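Local coordinates for protein FI20010p1 (Drosophila melanogaster, PDB 7CFB) that probably acts in piRNA amplification and gene silencing, reading partner proteins through extended Tudor domains, at residues 18-23 and 89-94; 63-68 and 156-161; 101-106 and 236-241; 110-115 and 125-130. One frame throughout, in Å; residues are numbered along the deposited sequence.

Contact 1. Residues 18-23 and 89-94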
loop_
_atom_site.group_PDB
_atom_site.type_symbol
_atom_site.label_atom_id
_atom_site.label_comp_id
_atom_site.label_asym_id
_atom_site.label_seq_id
_atom_site.Cartn_x
_atom_site.Cartn_y
_atom_site.Cartn_z
ATOM N N PHE A 18 10.235 20.646 8.615
ATOM C CA PHE A 18 9.872 19.783 7.469
ATOM C C PHE A 18 11.035 18.901 7.049
ATOM O O PHE A 18 12.177 19.255 7.264
ATOM C CB PHE A 18 9.329 20.628 6.325
ATOM C CG PHE A 18 7.899 21.026 6.543
ATOM C CD1 PHE A 18 7.562 21.913 7.542
ATOM C CD2 PHE A 18 6.894 20.484 5.780
ATOM C CE1 PHE A 18 6.243 22.261 7.764
ATOM C CE2 PHE A 18 5.576 20.825 6.005
ATOM C CZ PHE A 18 5.254 21.726 6.985
ATOM N N LEU A 19 10.725 17.771 6.426
ATOM C CA LEU A 19 11.792 16.874 5.942
ATOM C C LEU A 19 12.496 17.526 4.761
ATOM O O LEU A 19 11.872 18.234 4.033
ATOM C CB LEU A 19 11.167 15.565 5.486
ATOM C CG LEU A 19 10.578 14.679 6.569
ATOM C CD1 LEU A 19 9.653 13.671 5.926
ATOM C CD2 LEU A 19 11.674 13.975 7.343
ATOM N N LEU A 20 13.776 17.255 4.588
ATOM C CA LEU A 20 14.481 17.806 3.414
ATOM C C LEU A 20 13.954 17.141 2.137
ATOM O O LEU A 20 13.753 15.950 2.121
ATOM C CB LEU A 20 15.982 17.589 3.593
ATOM C CG LEU A 20 16.621 18.491 4.641
ATOM C CD1 LEU A 20 17.840 17.852 5.261
ATOM C CD2 LEU A 20 16.961 19.836 4.053
ATOM N N PRO A 21 13.751 17.903 1.050
ATOM C CA PRO A 21 13.274 17.366 -0.204
ATOM C C PRO A 21 14.235 16.369 -0.851
ATOM O O PRO A 21 15.390 16.450 -0.651
ATOM C CB PRO A 21 13.279 18.594 -1.103
ATOM C CG PRO A 21 13.004 19.713 -0.171
ATOM C CD PRO A 21 13.818 19.347 1.036
ATOM N N PRO A 22 13.730 15.445 -1.679
ATOM C CA PRO A 22 14.576 14.465 -2.320
ATOM C C PRO A 22 15.680 15.105 -3.167
ATOM O O PRO A 22 15.440 16.065 -3.817
ATOM C CB PRO A 22 13.620 13.746 -3.271
ATOM C CG PRO A 22 12.282 13.962 -2.681
ATOM C CD PRO A 22 12.330 15.298 -1.994
ATOM N N LYS A 23 16.878 14.543 -3.076
ATOM C CA LYS A 23 18.040 15.065 -3.810
ATOM C C LYS A 23 17.959 14.555 -5.234
ATOM O O LYS A 23 18.423 15.237 -6.111
ATOM C CB LYS A 23 19.341 14.614 -3.152
ATOM C CG LYS A 23 19.690 15.336 -1.862
ATOM C CD LYS A 23 20.232 14.413 -0.796
ATOM C CE LYS A 23 20.852 15.149 0.371
ATOM N NZ LYS A 23 21.679 14.245 1.206
ATOM N N LEU A 89 14.288 9.190 9.748
ATOM C CA LEU A 89 14.977 9.941 8.681
ATOM C C LEU A 89 14.602 11.417 8.737
ATOM O O LEU A 89 13.539 11.725 9.168
ATOM C CB LEU A 89 14.493 9.385 7.342
ATOM C CG LEU A 89 15.082 8.059 6.891
ATOM C CD1 LEU A 89 14.510 7.685 5.544
ATOM C CD2 LEU A 89 16.587 8.143 6.812
ATOM N N ASP A 90 15.519 12.277 8.332
ATOM C CA ASP A 90 15.242 13.725 8.220
ATOM C C ASP A 90 15.402 14.140 6.759
ATOM O O ASP A 90 15.113 15.248 6.451
ATOM C CB ASP A 90 16.051 14.538 9.220
ATOM C CG ASP A 90 15.274 14.752 10.505
ATOM O OD1 ASP A 90 14.378 15.620 10.512
ATOM O OD2 ASP A 90 15.545 14.022 11.477
ATOM N N GLN A 91 15.900 13.234 5.914
ATOM C CA GLN A 91 16.089 13.540 4.470
ATOM C C GLN A 91 15.189 12.608 3.654
ATOM O O GLN A 91 15.436 11.386 3.680
ATOM C CB GLN A 91 17.558 13.372 4.077
ATOM C CG GLN A 91 17.779 13.259 2.576
ATOM C CD GLN A 91 17.564 14.574 1.867
ATOM O OE1 GLN A 91 18.383 15.487 1.948
ATOM N NE2 GLN A 91 16.450 14.680 1.163
ATOM N N LEU A 92 14.188 13.161 2.961
ATOM C CA LEU A 92 13.280 12.304 2.183
ATOM C C LEU A 92 14.140 11.526 1.202
ATOM O O LEU A 92 14.947 12.109 0.568
ATOM C CB LEU A 92 12.293 13.189 1.422
ATOM C CG LEU A 92 10.983 13.468 2.144
ATOM C CD1 LEU A 92 10.260 14.641 1.542
ATOM C CD2 LEU A 92 10.115 12.238 2.136
ATOM N N PRO A 93 13.914 10.227 0.977
ATOM C CA PRO A 93 14.616 9.502 -0.060
ATOM C C PRO A 93 14.221 9.956 -1.472
ATOM O O PRO A 93 13.255 10.597 -1.692
ATOM C CB PRO A 93 14.176 8.055 0.134
ATOM C CG PRO A 93 13.791 8.007 1.568
ATOM C CD PRO A 93 13.136 9.340 1.812
ATOM N N ASP A 94 14.964 9.512 -2.464
ATOM C CA ASP A 94 14.667 9.926 -3.854
ATOM C C ASP A 94 13.300 9.447 -4.328
ATOM O O ASP A 94 12.779 8.448 -3.853
ATOM C CB ASP A 94 15.642 9.319 -4.851
ATOM C CG ASP A 94 17.060 9.812 -4.701
ATOM O OD1 ASP A 94 17.257 10.781 -4.021
ATOM O OD2 ASP A 94 17.925 9.196 -5.276
HETATM O O HOH W 1 17.088 12.323 -1.623
#
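Leu-20 and Gln-91 form a single beta bridge that fastens the N-terminal tail, at the surface, to the loop leaving strand 87-89 at one edge of the SH3-like Tudor sheet. Neither segment is a regular strand; the bridge is two backbone bonds, Leu-20 N to Asp-90 O at 3.0 Å and Leu-92 N to Leu-20 O at 2.9 Å. On the inner side Leu-19 and Leu-92 cross at about a right angle, Leu-19 CB lying 3.9 Å from Leu-92 CG, while Ile-142 and Phe-136 of neighbouring strands pack against both. Farther along, Pro-22 lies side by side with Leu-92, its CD 4.0 Å from Leu-92 CB. A water accepts from Lys-23 N and donates to Leu-92 O and Asp-94 OD1, and that carboxylate oxygen also takes Gly-24 N. Gln-91 adds a side-chain link. Its CG stands anti to the backbone N (chi1 163°), but the chain then bends at chi2 and brings the amide back over the tail. There NE2 serves two carbonyls, both close to its amide plane: Leu-92 O at 3.0 Å, and Pro-21 O at 2.7 Å, the latter met from above the plane of its carbonyl group.

Contact 2. Residues 63-68 and 156-161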
loop_
_atom_site.group_PDB
_atom_site.type_symbol
_atom_site.label_atom_id
_atom_site.label_comp_id
_atom_site.label_asym_id
_atom_site.label_seq_id
_atom_site.Cartn_x
_atom_site.Cartn_y
_atom_site.Cartn_z
ATOM N N CYS A 63 -10.915 0.809 -10.214
ATOM C CA CYS A 63 -10.093 -0.375 -9.882
ATOM C C CYS A 63 -9.958 -0.604 -8.378
ATOM O O CYS A 63 -10.132 0.317 -7.613
ATOM C CB CYS A 63 -8.669 -0.136 -10.327
ATOM S SG CYS A 63 -7.822 0.795 -9.040
ATOM N N ALA A 64 -9.650 -1.846 -8.032
ATOM C CA ALA A 64 -9.431 -2.357 -6.671
ATOM C C ALA A 64 -8.009 -2.914 -6.562
ATOM O O ALA A 64 -7.305 -2.928 -7.537
ATOM C CB ALA A 64 -10.434 -3.406 -6.345
ATOM N N TYR A 65 -7.596 -3.234 -5.352
ATOM C CA TYR A 65 -6.251 -3.796 -5.103
ATOM C C TYR A 65 -6.350 -5.038 -4.218
ATOM O O TYR A 65 -7.077 -5.026 -3.260
ATOM C CB TYR A 65 -5.342 -2.726 -4.520
ATOM C CG TYR A 65 -4.934 -1.649 -5.481
ATOM C CD1 TYR A 65 -5.730 -0.545 -5.694
ATOM C CD2 TYR A 65 -3.742 -1.726 -6.164
ATOM C CE1 TYR A 65 -5.362 0.450 -6.571
ATOM C CE2 TYR A 65 -3.353 -0.740 -7.041
ATOM C CZ TYR A 65 -4.167 0.350 -7.245
ATOM O OH TYR A 65 -3.803 1.316 -8.105
ATOM N N VAL A 66 -5.603 -6.074 -4.571
ATOM C CA VAL A 66 -5.568 -7.328 -3.779
ATOM C C VAL A 66 -4.135 -7.588 -3.331
ATOM O O VAL A 66 -3.230 -7.218 -4.045
ATOM C CB VAL A 66 -6.183 -8.526 -4.513
ATOM C CG1 VAL A 66 -7.667 -8.343 -4.715
ATOM C CG2 VAL A 66 -5.492 -8.809 -5.820
ATOM N N ALA A 67 -3.981 -8.138 -2.134
ATOM C CA ALA A 67 -2.658 -8.422 -1.554
ATOM C C ALA A 67 -2.623 -9.820 -0.964
ATOM O O ALA A 67 -3.510 -10.163 -0.212
ATOM C CB ALA A 67 -2.320 -7.390 -0.527
ATOM N N LYS A 68 -1.618 -10.582 -1.341
ATOM C CA LYS A 68 -1.459 -11.944 -0.801
ATOM C C LYS A 68 -1.118 -11.909 0.685
ATOM O O LYS A 68 -1.677 -12.679 1.382
ATOM C CB LYS A 68 -0.509 -12.774 -1.651
ATOM C CG LYS A 68 -1.204 -13.778 -2.544
ATOM C CD LYS A 68 -1.856 -14.843 -1.759
ATOM C CE LYS A 68 -2.152 -16.100 -2.532
ATOM N NZ LYS A 68 -2.964 -17.017 -1.714
ATOM N N ALA A 156 0.295 -4.683 -2.857
ATOM C CA ALA A 156 -0.951 -4.295 -3.545
ATOM C C ALA A 156 -0.881 -4.477 -5.059
ATOM O O ALA A 156 -0.155 -3.777 -5.702
ATOM C CB ALA A 156 -1.350 -2.911 -3.145
ATOM N N ILE A 157 -1.717 -5.368 -5.566
ATOM C CA ILE A 157 -1.790 -5.661 -7.022
ATOM C C ILE A 157 -3.075 -5.055 -7.596
ATOM O O ILE A 157 -4.127 -5.358 -7.106
ATOM C CB ILE A 157 -1.697 -7.166 -7.310
ATOM C CG1 ILE A 157 -0.494 -7.818 -6.642
ATOM C CG2 ILE A 157 -1.702 -7.397 -8.797
ATOM C CD1 ILE A 157 0.805 -7.249 -7.074
ATOM N N ARG A 158 -2.940 -4.240 -8.627
ATOM C CA ARG A 158 -4.095 -3.580 -9.275
ATOM C C ARG A 158 -4.987 -4.661 -9.870
ATOM O O ARG A 158 -4.484 -5.587 -10.444
ATOM C CB ARG A 158 -3.602 -2.569 -10.306
ATOM C CG ARG A 158 -4.658 -1.611 -10.822
ATOM C CD ARG A 158 -4.082 -0.413 -11.546
ATOM N NE ARG A 158 -5.166 0.161 -12.315
ATOM C CZ ARG A 158 -5.819 1.273 -12.028
ATOM N NH1 ARG A 158 -6.805 1.665 -12.807
ATOM N NH2 ARG A 158 -5.499 1.993 -10.974
ATOM N N CYS A 159 -6.276 -4.510 -9.672
ATOM C CA CYS A 159 -7.248 -5.522 -10.088
ATOM C C CYS A 159 -8.552 -4.888 -10.569
ATOM O O CYS A 159 -9.154 -4.148 -9.825
ATOM C CB CYS A 159 -7.544 -6.366 -8.861
ATOM S SG CYS A 159 -8.526 -7.837 -9.182
ATOM N N ASP A 160 -8.980 -5.268 -11.759
ATOM C CA ASP A 160 -10.290 -4.849 -12.292
ATOM C C ASP A 160 -11.264 -5.918 -11.816
ATOM O O ASP A 160 -11.156 -7.034 -12.258
ATOM C CB ASP A 160 -10.206 -4.676 -13.808
ATOM C CG ASP A 160 -11.540 -4.462 -14.502
ATOM O OD1 ASP A 160 -12.557 -4.417 -13.818
ATOM O OD2 ASP A 160 -11.537 -4.355 -15.718
ATOM N N LEU A 161 -12.131 -5.587 -10.873
ATOM C CA LEU A 161 -13.104 -6.574 -10.359
ATOM C C LEU A 161 -14.338 -6.519 -11.253
ATOM O O LEU A 161 -14.833 -5.445 -11.455
ATOM C CB LEU A 161 -13.466 -6.271 -8.908
ATOM C CG LEU A 161 -12.429 -6.636 -7.853
ATOM C CD1 LEU A 161 -12.828 -6.116 -6.507
ATOM C CD2 LEU A 161 -12.165 -8.114 -7.781
#
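Tyr-65 and Arg-158 sit at the middle of an antiparallel strand pair, 64-67 with 157-161, in the five-stranded mixed sheet that probably forms the staphylococcal-nuclease-like half of this extended Tudor module. The strands run at 126° to each other and are laced by four backbone bonds, two between Ala-64 and Cys-159 and two between Val-66 and Ile-157; Tyr-65 and Arg-158 make the non-hydrogen-bonded pair between them. On the face of Ala-64 and Val-66 the packing is small and apolar, with Ala-64 CB 3.6 Å from Leu-161 CD1. The other face carries the long side chains. Arg-158 has CG anti to its backbone N (chi1 -167°) and stays extended to NE, so that its methylenes run past the Tyr-65 ring. Ring and guanidinium stand nearly perpendicular, and Arg-158 NH2 gives a weak hydrogen bond of 3.4 Å to Tyr-65 OH near the guanidinium plane. Cys-63 takes one guanidinium face: its CB lies over the centre, and its SG is 3.3 Å from Arg-158 NH2. The stronger polar partner is Asp-61, which forms a salt bridge with the same nitrogen. An alanine in place of Arg-158 would probably deprive Asp-61 of this counter-charge and remove the flat group that Cys-63 packs on. Asp-61 would probably offset part of the repulsion that Arg-31 NH1, close to Arg-158 NE, imposes on Arg-158.

Contact 3. Residues 101-106 and 236-241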
loop_
_atom_site.group_PDB
_atom_site.type_symbol
_atom_site.label_atom_id
_atom_site.label_comp_id
_atom_site.label_asym_id
_atom_site.label_seq_id
_atom_site.Cartn_x
_atom_site.Cartn_y
_atom_site.Cartn_z
ATOM N N VAL A 101 6.604 5.143 6.576
ATOM C CA VAL A 101 5.930 6.315 7.165
ATOM C C VAL A 101 5.102 5.842 8.355
ATOM O O VAL A 101 4.542 4.794 8.309
ATOM C CB VAL A 101 5.124 7.113 6.132
ATOM C CG1 VAL A 101 4.053 6.290 5.458
ATOM C CG2 VAL A 101 4.562 8.391 6.706
ATOM N N LEU A 102 5.078 6.650 9.390
ATOM C CA LEU A 102 4.327 6.299 10.603
ATOM C C LEU A 102 2.958 6.955 10.585
ATOM O O LEU A 102 2.877 8.111 10.314
ATOM C CB LEU A 102 5.124 6.756 11.828
ATOM C CG LEU A 102 4.328 6.762 13.127
ATOM C CD1 LEU A 102 4.098 5.365 13.638
ATOM C CD2 LEU A 102 5.005 7.612 14.172
ATOM N N ASP A 103 1.930 6.156 10.765
ATOM C CA ASP A 103 0.580 6.687 11.027
ATOM C C ASP A 103 0.578 6.787 12.556
ATOM O O ASP A 103 0.455 5.771 13.178
ATOM C CB ASP A 103 -0.505 5.762 10.489
ATOM C CG ASP A 103 -1.888 6.179 10.926
ATOM O OD1 ASP A 103 -1.977 7.065 11.738
ATOM O OD2 ASP A 103 -2.841 5.625 10.439
ATOM N N SER A 104 0.856 7.970 13.098
ATOM C CA SER A 104 0.979 8.150 14.568
ATOM C C SER A 104 -0.335 7.953 15.314
ATOM O O SER A 104 -0.300 7.329 16.341
ATOM C CB SER A 104 1.737 9.367 14.972
ATOM O OG SER A 104 1.041 10.538 14.664
ATOM N N ILE A 105 -1.439 8.405 14.756
ATOM C CA ILE A 105 -2.741 8.229 15.449
ATOM C C ILE A 105 -3.066 6.747 15.620
ATOM O O ILE A 105 -3.349 6.349 16.731
ATOM C CB ILE A 105 -3.862 8.934 14.664
ATOM C CG1 ILE A 105 -3.480 10.354 14.266
ATOM C CG2 ILE A 105 -5.137 8.936 15.467
ATOM C CD1 ILE A 105 -3.327 11.288 15.415
ATOM N N ASN A 106 -2.918 5.961 14.566
ATOM C CA ASN A 106 -3.319 4.536 14.608
ATOM C C ASN A 106 -2.147 3.600 14.884
ATOM O O ASN A 106 -2.313 2.435 14.781
ATOM C CB ASN A 106 -4.199 4.211 13.421
ATOM C CG ASN A 106 -5.364 5.161 13.396
ATOM O OD1 ASN A 106 -5.465 5.975 12.505
ATOM N ND2 ASN A 106 -6.210 5.094 14.398
ATOM N N LEU A 236 -6.302 14.864 6.161
ATOM C CA LEU A 236 -4.946 15.222 6.643
ATOM C C LEU A 236 -3.859 14.205 6.279
ATOM O O LEU A 236 -2.742 14.439 6.629
ATOM C CB LEU A 236 -5.021 15.340 8.163
ATOM C CG LEU A 236 -5.941 16.422 8.711
ATOM C CD1 LEU A 236 -6.098 16.282 10.216
ATOM C CD2 LEU A 236 -5.410 17.789 8.346
ATOM N N GLY A 237 -4.178 13.107 5.621
ATOM C CA GLY A 237 -3.142 12.097 5.376
ATOM C C GLY A 237 -2.652 11.501 6.679
ATOM O O GLY A 237 -3.449 11.295 7.551
ATOM N N PHE A 238 -1.373 11.206 6.794
ATOM C CA PHE A 238 -0.864 10.612 8.052
ATOM C C PHE A 238 -0.388 11.741 8.952
ATOM O O PHE A 238 0.235 12.618 8.492
ATOM C CB PHE A 238 0.227 9.578 7.798
ATOM C CG PHE A 238 -0.233 8.251 7.270
ATOM C CD1 PHE A 238 -1.466 7.734 7.596
ATOM C CD2 PHE A 238 0.574 7.522 6.437
ATOM C CE1 PHE A 238 -1.873 6.510 7.107
ATOM C CE2 PHE A 238 0.167 6.302 5.946
ATOM C CZ PHE A 238 -1.051 5.795 6.288
ATOM N N ARG A 239 -0.704 11.670 10.223
ATOM C CA ARG A 239 -0.333 12.773 11.123
ATOM C C ARG A 239 1.013 12.528 11.766
ATOM O O ARG A 239 1.288 11.436 12.165
ATOM C CB ARG A 239 -1.442 13.062 12.120
ATOM C CG ARG A 239 -2.482 13.985 11.520
ATOM C CD ARG A 239 -3.721 13.179 11.252
ATOM N NE ARG A 239 -4.590 13.240 12.394
ATOM C CZ ARG A 239 -5.601 12.438 12.579
ATOM N NH1 ARG A 239 -5.853 11.499 11.694
ATOM N NH2 ARG A 239 -6.366 12.578 13.637
ATOM N N PRO A 240 1.825 13.565 11.940
ATOM C CA PRO A 240 3.143 13.427 12.506
ATOM C C PRO A 240 3.206 13.148 14.005
ATOM O O PRO A 240 2.204 13.178 14.663
ATOM C CB PRO A 240 3.760 14.808 12.331
ATOM C CG PRO A 240 2.896 15.472 11.329
ATOM C CD PRO A 240 1.519 14.925 11.604
ATOM N N LYS A 241 4.416 12.880 14.506
ATOM C CA LYS A 241 4.629 12.591 15.950
ATOM C C LYS A 241 3.867 11.315 16.326
ATOM O O LYS A 241 4.547 10.317 16.639
ATOM C CB LYS A 241 4.171 13.776 16.806
ATOM C CG LYS A 241 2.683 13.811 17.128
ATOM C CD LYS A 241 2.260 15.061 17.871
ATOM C CE LYS A 241 0.758 15.191 18.005
ATOM N NZ LYS A 241 0.166 14.020 18.693
HETATM O O HOH W 2 3.667 10.479 10.369
#
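Phe-238 turns one ring face to Asp-103, at the end of strand 99-103, as the C-terminal tail leaves helix 233-236 and runs past the end of that strand in the Tudor sheet. Asp-103 CB sits over one ring face, 3.9 Å from the centroid, in a CH-pi contact displaced toward the rim. At the ring's edge, Val-101 CG1 comes to 3.8 Å from Phe-238 CD2, the two side chains crossing at about a right angle. Asp-103 is itself held in place: OD2 bonds to Ser-227 OG of helix 215-228, and OD1 accepts from Asn-106 N in an Asx motif that turns the chain after the strand. The next tail residue, Arg-239, bends at chi2 and chi3, and its guanidinium lies beneath Ile-105. Ile-105 CG1 is centred over one face, 3.4 Å from Arg-239 CZ, leaving NH1 to make a salt bridge with Asp-230. Ser-104, between Asp-103 and Ile-105 in the chain, brings OG to the tail backbone, 2.7 Å from Arg-239 O and 2.9 Å from Pro-240 O. With a single proton, the hydroxyl can fully serve only one of the two carbonyls at a time.

Contact 4. Residues 110-115 and 125-130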
loop_
_atom_site.group_PDB
_atom_site.type_symbol
_atom_site.label_atom_id
_atom_site.label_comp_id
_atom_site.label_asym_id
_atom_site.label_seq_id
_atom_site.Cartn_x
_atom_site.Cartn_y
_atom_site.Cartn_z
ATOM N N THR A 110 3.860 1.956 7.562
ATOM C CA THR A 110 3.641 1.334 6.239
ATOM C C THR A 110 4.682 1.791 5.219
ATOM O O THR A 110 5.182 2.872 5.365
ATOM C CB THR A 110 2.223 1.644 5.775
ATOM O OG1 THR A 110 1.835 0.737 4.754
ATOM C CG2 THR A 110 2.060 3.068 5.317
ATOM N N ARG A 111 4.926 0.961 4.209
ATOM C CA ARG A 111 5.903 1.234 3.126
ATOM C C ARG A 111 5.323 2.295 2.200
ATOM O O ARG A 111 4.161 2.253 1.940
ATOM C CB ARG A 111 6.364 -0.043 2.423
ATOM C CG ARG A 111 6.959 -1.084 3.349
ATOM C CD ARG A 111 7.802 -2.087 2.614
ATOM N NE ARG A 111 6.976 -2.858 1.723
ATOM C CZ ARG A 111 7.406 -3.546 0.702
ATOM N NH1 ARG A 111 8.680 -3.588 0.407
ATOM N NH2 ARG A 111 6.548 -4.182 -0.042
ATOM N N ILE A 112 6.166 3.191 1.749
ATOM C CA ILE A 112 5.742 4.356 0.949
ATOM C C ILE A 112 6.835 4.712 -0.047
ATOM O O ILE A 112 7.972 4.411 0.206
ATOM C CB ILE A 112 5.482 5.524 1.922
ATOM C CG1 ILE A 112 4.817 6.738 1.272
ATOM C CG2 ILE A 112 6.725 5.878 2.712
ATOM C CD1 ILE A 112 4.622 7.910 2.164
ATOM N N THR A 113 6.443 5.336 -1.136
ATOM C CA THR A 113 7.386 5.910 -2.098
ATOM C C THR A 113 6.857 7.290 -2.511
ATOM O O THR A 113 5.666 7.435 -2.591
ATOM C CB THR A 113 7.618 4.967 -3.273
ATOM O OG1 THR A 113 8.629 5.633 -4.004
ATOM C CG2 THR A 113 6.387 4.753 -4.118
ATOM N N ILE A 114 7.737 8.251 -2.711
ATOM C CA ILE A 114 7.339 9.585 -3.212
ATOM C C ILE A 114 7.418 9.526 -4.736
ATOM O O ILE A 114 8.442 9.223 -5.249
ATOM C CB ILE A 114 8.213 10.709 -2.648
ATOM C CG1 ILE A 114 8.229 10.707 -1.125
ATOM C CG2 ILE A 114 7.737 12.036 -3.180
ATOM C CD1 ILE A 114 6.986 11.238 -0.537
ATOM N N ASN A 115 6.320 9.793 -5.410
ATOM C CA ASN A 115 6.320 9.721 -6.886
ATOM C C ASN A 115 6.528 11.098 -7.525
ATOM O O ASN A 115 7.082 11.135 -8.569
ATOM C CB ASN A 115 5.165 8.877 -7.421
ATOM C CG ASN A 115 3.801 9.386 -7.036
ATOM O OD1 ASN A 115 3.254 9.017 -6.021
ATOM N ND2 ASN A 115 3.239 10.229 -7.866
ATOM N N ALA A 125 2.403 10.733 -2.994
ATOM C CA ALA A 125 3.043 9.516 -2.477
ATOM C C ALA A 125 2.151 8.301 -2.684
ATOM O O ALA A 125 0.963 8.452 -2.743
ATOM C CB ALA A 125 3.358 9.712 -1.024
ATOM N N TYR A 126 2.766 7.138 -2.761
ATOM C CA TYR A 126 2.032 5.877 -2.959
ATOM C C TYR A 126 2.324 4.892 -1.825
ATOM O O TYR A 126 3.435 4.612 -1.546
ATOM C CB TYR A 126 2.391 5.306 -4.325
ATOM C CG TYR A 126 1.706 4.023 -4.697
ATOM C CD1 TYR A 126 0.339 3.910 -4.625
ATOM C CD2 TYR A 126 2.420 2.926 -5.115
ATOM C CE1 TYR A 126 -0.313 2.755 -4.980
ATOM C CE2 TYR A 126 1.786 1.749 -5.447
ATOM C CZ TYR A 126 0.413 1.662 -5.387
ATOM O OH TYR A 126 -0.246 0.536 -5.714
ATOM N N LEU A 127 1.272 4.368 -1.239
ATOM C CA LEU A 127 1.394 3.340 -0.189
ATOM C C LEU A 127 1.390 2.009 -0.935
ATOM O O LEU A 127 0.348 1.498 -1.224
ATOM C CB LEU A 127 0.230 3.500 0.787
ATOM C CG LEU A 127 0.104 4.868 1.439
ATOM C CD1 LEU A 127 -0.792 4.809 2.636
ATOM C CD2 LEU A 127 1.448 5.394 1.853
ATOM N N ILE A 128 2.583 1.487 -1.170
ATOM C CA ILE A 128 2.819 0.305 -2.045
ATOM C C ILE A 128 2.080 -0.934 -1.547
ATOM O O ILE A 128 1.720 -1.727 -2.361
ATOM C CB ILE A 128 4.317 0.082 -2.329
ATOM C CG1 ILE A 128 5.081 -0.455 -1.123
ATOM C CG2 ILE A 128 4.954 1.328 -2.898
ATOM C CD1 ILE A 128 6.503 -0.791 -1.396
ATOM N N ASP A 129 1.964 -1.121 -0.246
ATOM C CA ASP A 129 1.294 -2.319 0.303
ATOM C C ASP A 129 -0.225 -2.171 0.357
ATOM O O ASP A 129 -0.858 -3.190 0.437
ATOM C CB ASP A 129 1.959 -2.768 1.602
ATOM C CG ASP A 129 3.431 -3.061 1.423
ATOM O OD1 ASP A 129 3.778 -3.552 0.393
ATOM O OD2 ASP A 129 4.183 -2.732 2.280
ATOM N N PHE A 130 -0.750 -0.946 0.359
ATOM C CA PHE A 130 -2.214 -0.702 0.446
ATOM C C PHE A 130 -2.846 -0.290 -0.887
ATOM O O PHE A 130 -4.032 -0.334 -0.981
ATOM C CB PHE A 130 -2.534 0.394 1.455
ATOM C CG PHE A 130 -2.069 0.162 2.864
ATOM C CD1 PHE A 130 -1.616 -1.071 3.280
ATOM C CD2 PHE A 130 -2.079 1.191 3.782
ATOM C CE1 PHE A 130 -1.174 -1.266 4.575
ATOM C CE2 PHE A 130 -1.660 0.990 5.085
ATOM C CZ PHE A 130 -1.212 -0.242 5.478
HETATM O O HOH W 3 1.922 0.679 1.981
HETATM O O HOH W 4 3.393 -1.627 4.618
#
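Arg-111 grips Asp-129 side-on at the end of a beta hairpin of the SH3-like Tudor core, strands 108-117 and 123-127, Asp-129 lying in the turn just past the second arm. Arg-111 NE reaches Asp-129 OD2 and Arg-111 NH2 reaches Asp-129 OD1, both at 2.9 Å and both on syn lone pairs, with guanidinium and carboxylate only 17° from coplanar. The bend at chi3 (-65°) sets NE for this approach. The pair is buried and well supplied with further partners: Arg-111 NH1 and NH2 donate to Leu-152 O and Pro-153 O, Gln-155 N donates to Asp-129 OD1, and a water bridges Arg-111 N and Asp-129 OD2. Ile-128 CD1 lies over the centre of one guanidinium face, 3.6 Å from Arg-111 CZ. An alanine in place of Arg-111 would probably leave the buried carboxylate without its counter-charge and open a gap beside Ile-128. Outward along the hairpin, Thr-113 and Tyr-126 exchange two backbone bonds as a hydrogen-bonded pair. On the sheet face of Ala-125, Ile-112 CD1 is 3.9 Å and Ile-114 CD1 4.0 Å from Ala-125 CB, and Ile-112 CG1 meets Leu-127 CD2 at 3.7 Å. Back at the salt-bridge end, Thr-110, with OG1 anti to the backbone N, holds that oxygen over one face of the Phe-130 ring, toward its rim and 3.3 Å from Phe-130 CZ.

Contact 4 is nearest the centre of the chain, and the others lie around it at 14 to 15 Å between centres. It touches all three: Leu-92 of contact 1 packs on Ile-114, Val-101 of contact 3 pairs with Thr-110 in the same six-stranded sheet, and Ala-156 of contact 2 sits on the turn at 128-130. Contacts 1 and 2 are farthest apart, centres 30 Å. Along the sequence contact 1 closes before contacts 3 and 4 open, contact 2 crosses contacts 1 and 3, and contact 4 is nested inside contacts 3 and 2; the latter, with strands in the other sheet, is consistent with a Tudor core inserted into a second domain. Contacts 1 and 3 fix the terminal tails against that core.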